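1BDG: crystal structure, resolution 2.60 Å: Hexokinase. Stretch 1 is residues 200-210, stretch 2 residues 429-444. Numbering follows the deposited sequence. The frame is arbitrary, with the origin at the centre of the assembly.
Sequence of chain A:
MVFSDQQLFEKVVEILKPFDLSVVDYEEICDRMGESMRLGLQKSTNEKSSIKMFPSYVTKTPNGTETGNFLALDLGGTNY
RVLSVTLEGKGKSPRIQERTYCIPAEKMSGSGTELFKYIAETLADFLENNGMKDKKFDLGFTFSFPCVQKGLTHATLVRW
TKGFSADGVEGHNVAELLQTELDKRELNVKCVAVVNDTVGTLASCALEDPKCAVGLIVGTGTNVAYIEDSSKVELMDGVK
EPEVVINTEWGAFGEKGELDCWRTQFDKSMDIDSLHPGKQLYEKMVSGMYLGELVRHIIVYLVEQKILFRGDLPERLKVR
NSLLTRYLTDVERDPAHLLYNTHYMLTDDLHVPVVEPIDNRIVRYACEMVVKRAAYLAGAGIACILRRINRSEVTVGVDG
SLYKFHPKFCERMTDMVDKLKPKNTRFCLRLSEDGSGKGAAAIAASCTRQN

Stretch 1 200-210: GTLASCALEDP
Stretch 2, residues 429-444: LRLSEDGSGKGAAAIA

Residues 200-206 are helical, continuing a helix that begins earlier in the chain; 429-431 end a strand, a type I turn runs from Ser432 to Gly435, closed by Gly435 N to Ser432 O (3.0 Å), and a second helix continues through Ala444. The helix axes cross almost perpendicularly, at 86°, and approach to 7.1 Å. Such closeness requires small residues at the crossing: Ser204 CA lies 3.9 Å from Gly439 CA, and Gly200 CA 4.6 Å from Ser436 CA. An ideal CB on Gly439 would clash with Gly200 O and Ser204 OG; one on Gly200 would clash with Ser436 CB.

Ser204 (chi1 -75°, m) is the knob, set among Gly435, Ser436, Lys438 and Gly439. Its OG donates to Gly435 O at 2.6 Å, satisfying a carbonyl of the turn; Ser204 OG also lies 3.0 Å from Gly439 N. Gly200 O accepts from Ser204 N within its own helix (3.0 Å) and also comes within 3.7 Å of Gly439 CA. Gly435, at phi/psi 63/-174, has the positive phi that favours glycine.

Beside the knob, water 1 joins the stretches, 2.6 Å from Ser432 OG (chi1 t) and donating a weak bond to Thr201 OG1 (chi1 m) at 3.3 Å. Two apolar contacts lie beyond Gly439, toward the C-terminal end of the second helix: Ala203 CB meets Ile443 CD1 (m, t) at 4.1 Å, and Leu207 CD1 (m, t) meets Ala442 CB at 4.1 Å.

Farther along, extended Arg430 (chi1-chi3 t, chi4 -65°) receives two acids, Glu208 (chi1 -52°, m; chi2 t; chi3 82°) and Asp209 (chi1 -160°, t; chi2 -35°). Glu208 OE1 forms a salt bridge with Arg430 NH1 at 3.6 Å, while Glu208 CB covers one guanidinium face. Asp209 OD2 pairs with Arg430 NE, also at 3.6 Å; water 2 reinforces this salt bridge, accepting from Arg430 NE at 2.9 Å and donating to Asp209 OD2 at 3.0 Å. Both Thr201 OG1 and Asp209 OD2 also have partners elsewhere in the structure.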

# COMPACT_ATOMS: atom_id res chain seq x y z
N GLY A 200 6.69 4.25 -8.98
CA GLY A 200 8.07 3.82 -8.88
C GLY A 200 8.18 2.33 -9.13
O GLY A 200 9.09 1.87 -9.79
N THR A 201 7.23 1.56 -8.61
CA THR A 201 7.22 0.12 -8.79
C THR A 201 6.99 -0.22 -10.27
O THR A 201 7.75 -0.99 -10.85
CB THR A 201 6.15 -0.55 -7.89
OG1 THR A 201 6.43 -0.27 -6.51
CG2 THR A 201 6.11 -2.05 -8.10
N LEU A 202 5.98 0.38 -10.90
CA LEU A 202 5.72 0.12 -12.32
C LEU A 202 7.02 0.34 -13.11
O LEU A 202 7.36 -0.47 -13.96
CB LEU A 202 4.59 1.00 -12.86
CG LEU A 202 3.97 0.62 -14.23
CD1 LEU A 202 2.63 1.32 -14.43
CD2 LEU A 202 4.90 0.93 -15.38
N ALA A 203 7.77 1.39 -12.78
CA ALA A 203 9.04 1.67 -13.45
C ALA A 203 10.11 0.59 -13.21
O ALA A 203 10.73 0.11 -14.17
CB ALA A 203 9.56 3.04 -13.04
N SER A 204 10.35 0.18 -11.97
CA SER A 204 11.35 -0.86 -11.71
C SER A 204 10.98 -2.11 -12.49
O SER A 204 11.86 -2.82 -13.00
CB SER A 204 11.38 -1.25 -10.23
OG SER A 204 12.04 -0.28 -9.44
N CYS A 205 9.68 -2.35 -12.58
CA CYS A 205 9.14 -3.50 -13.28
C CYS A 205 9.28 -3.44 -14.79
O CYS A 205 9.61 -4.44 -15.42
CB CYS A 205 7.68 -3.67 -12.89
SG CYS A 205 6.82 -5.06 -13.69
N ALA A 206 9.04 -2.26 -15.38
CA ALA A 206 9.13 -2.07 -16.83
C ALA A 206 10.59 -2.23 -17.29
O ALA A 206 10.86 -2.86 -18.32
CB ALA A 206 8.60 -0.70 -17.21
N LEU A 207 11.50 -1.67 -16.50
CA LEU A 207 12.94 -1.74 -16.76
C LEU A 207 13.42 -3.16 -16.97
O LEU A 207 14.45 -3.39 -17.60
CB LEU A 207 13.72 -1.15 -15.58
CG LEU A 207 13.76 0.36 -15.42
CD1 LEU A 207 14.47 0.76 -14.12
CD2 LEU A 207 14.48 0.91 -16.64
N GLU A 208 12.71 -4.11 -16.38
CA GLU A 208 13.05 -5.53 -16.49
C GLU A 208 12.14 -6.22 -17.50
O GLU A 208 12.61 -6.79 -18.49
CB GLU A 208 12.93 -6.21 -15.13
CG GLU A 208 13.70 -5.49 -14.01
CD GLU A 208 13.59 -6.19 -12.66
OE1 GLU A 208 14.35 -7.16 -12.42
OE2 GLU A 208 12.75 -5.75 -11.84
N ASP A 209 10.84 -6.12 -17.29
CA ASP A 209 9.84 -6.73 -18.16
C ASP A 209 9.19 -5.68 -19.02
O ASP A 209 8.58 -4.75 -18.51
CB ASP A 209 8.77 -7.39 -17.29
CG ASP A 209 7.99 -8.45 -18.02
OD1 ASP A 209 7.74 -8.29 -19.23
OD2 ASP A 209 7.61 -9.45 -17.38
N PRO A 210 9.30 -5.81 -20.35
CA PRO A 210 8.73 -4.88 -21.34
C PRO A 210 7.19 -4.84 -21.37
O PRO A 210 6.59 -3.90 -21.90
CB PRO A 210 9.28 -5.41 -22.67
CG PRO A 210 10.65 -5.93 -22.26
CD PRO A 210 10.29 -6.70 -21.00
N LEU A 429 1.99 -11.89 -12.01
CA LEU A 429 2.57 -11.06 -10.96
C LEU A 429 4.08 -11.24 -10.87
O LEU A 429 4.57 -12.33 -10.60
CB LEU A 429 1.90 -11.36 -9.61
CG LEU A 429 0.42 -10.97 -9.53
CD1 LEU A 429 -0.19 -11.43 -8.22
CD2 LEU A 429 0.29 -9.47 -9.67
N ARG A 430 4.82 -10.16 -11.09
CA ARG A 430 6.28 -10.19 -11.05
C ARG A 430 6.71 -9.29 -9.89
O ARG A 430 6.52 -8.07 -9.94
CB ARG A 430 6.82 -9.65 -12.38
CG ARG A 430 8.32 -9.78 -12.63
CD ARG A 430 8.67 -9.22 -14.03
NE ARG A 430 9.87 -9.83 -14.62
CZ ARG A 430 11.11 -9.70 -14.14
NH1 ARG A 430 11.32 -8.98 -13.04
NH2 ARG A 430 12.13 -10.31 -14.74
N LEU A 431 7.20 -9.88 -8.80
CA LEU A 431 7.63 -9.10 -7.63
C LEU A 431 8.72 -8.12 -8.00
O LEU A 431 9.65 -8.46 -8.73
CB LEU A 431 8.13 -10.03 -6.51
CG LEU A 431 9.05 -9.38 -5.47
CD1 LEU A 431 8.32 -9.19 -4.16
CD2 LEU A 431 10.27 -10.24 -5.26
N SER A 432 8.61 -6.89 -7.50
CA SER A 432 9.57 -5.83 -7.76
C SER A 432 10.74 -5.87 -6.75
O SER A 432 10.89 -4.99 -5.88
CB SER A 432 8.85 -4.49 -7.69
OG SER A 432 9.76 -3.43 -7.84
N GLU A 433 11.61 -6.86 -6.95
CA GLU A 433 12.76 -7.11 -6.11
C GLU A 433 13.57 -5.96 -5.55
O GLU A 433 13.76 -5.89 -4.34
CB GLU A 433 13.70 -8.06 -6.83
CG GLU A 433 13.64 -9.49 -6.32
CD GLU A 433 14.46 -10.43 -7.19
OE1 GLU A 433 15.72 -10.33 -7.15
OE2 GLU A 433 13.84 -11.24 -7.94
N ASP A 434 14.04 -5.06 -6.41
CA ASP A 434 14.90 -3.93 -5.99
C ASP A 434 14.16 -2.67 -5.54
O ASP A 434 14.73 -1.57 -5.55
CB ASP A 434 15.89 -3.60 -7.12
N GLY A 435 12.88 -2.82 -5.22
CA GLY A 435 12.08 -1.69 -4.75
C GLY A 435 11.89 -0.53 -5.72
O GLY A 435 12.32 -0.57 -6.88
N SER A 436 11.27 0.54 -5.22
CA SER A 436 11.00 1.72 -6.01
C SER A 436 12.24 2.55 -6.30
O SER A 436 12.22 3.37 -7.21
CB SER A 436 9.93 2.58 -5.34
N GLY A 437 13.30 2.35 -5.52
CA GLY A 437 14.54 3.09 -5.74
C GLY A 437 15.05 3.05 -7.18
O GLY A 437 15.04 4.08 -7.86
N LYS A 438 15.47 1.87 -7.66
CA LYS A 438 15.96 1.73 -9.04
C LYS A 438 14.96 2.27 -10.06
O LYS A 438 15.36 2.74 -11.13
CB LYS A 438 16.26 0.25 -9.35
CG LYS A 438 16.57 -0.06 -10.84
N GLY A 439 13.67 2.18 -9.74
CA GLY A 439 12.61 2.66 -10.61
C GLY A 439 12.44 4.16 -10.56
O GLY A 439 12.22 4.80 -11.58
N ALA A 440 12.57 4.75 -9.38
CA ALA A 440 12.43 6.19 -9.24
C ALA A 440 13.64 6.92 -9.86
O ALA A 440 13.48 7.99 -10.45
CB ALA A 440 12.24 6.57 -7.77
N ALA A 441 14.83 6.32 -9.74
CA ALA A 441 16.05 6.92 -10.28
C ALA A 441 16.02 7.06 -11.79
O ALA A 441 16.35 8.12 -12.32
CB ALA A 441 17.24 6.14 -9.85
N ALA A 442 15.63 6.00 -12.50
CA ALA A 442 15.52 6.09 -13.96
C ALA A 442 14.56 7.25 -14.25
O ALA A 442 14.88 8.12 -15.04
CB ALA A 442 14.98 4.80 -14.55
N ILE A 443 13.43 7.32 -13.55
CA ILE A 443 12.51 8.43 -13.78
C ILE A 443 13.23 9.77 -13.56
O ILE A 443 13.17 10.68 -14.41
CB ILE A 443 11.25 8.36 -12.88
CG1 ILE A 443 10.44 7.09 -13.19
CG2 ILE A 443 10.44 9.63 -13.08
CD1 ILE A 443 9.06 7.04 -12.56
N ALA A 444 13.95 9.88 -12.45
CA ALA A 444 14.69 11.10 -12.16
C ALA A 444 15.63 11.46 -13.33
O ALA A 444 15.78 12.63 -13.67
CB ALA A 444 15.49 10.91 -10.89
O HOH W 1 9.16 -2.01 -5.79
O HOH W 2 8.42 -11.99 -15.98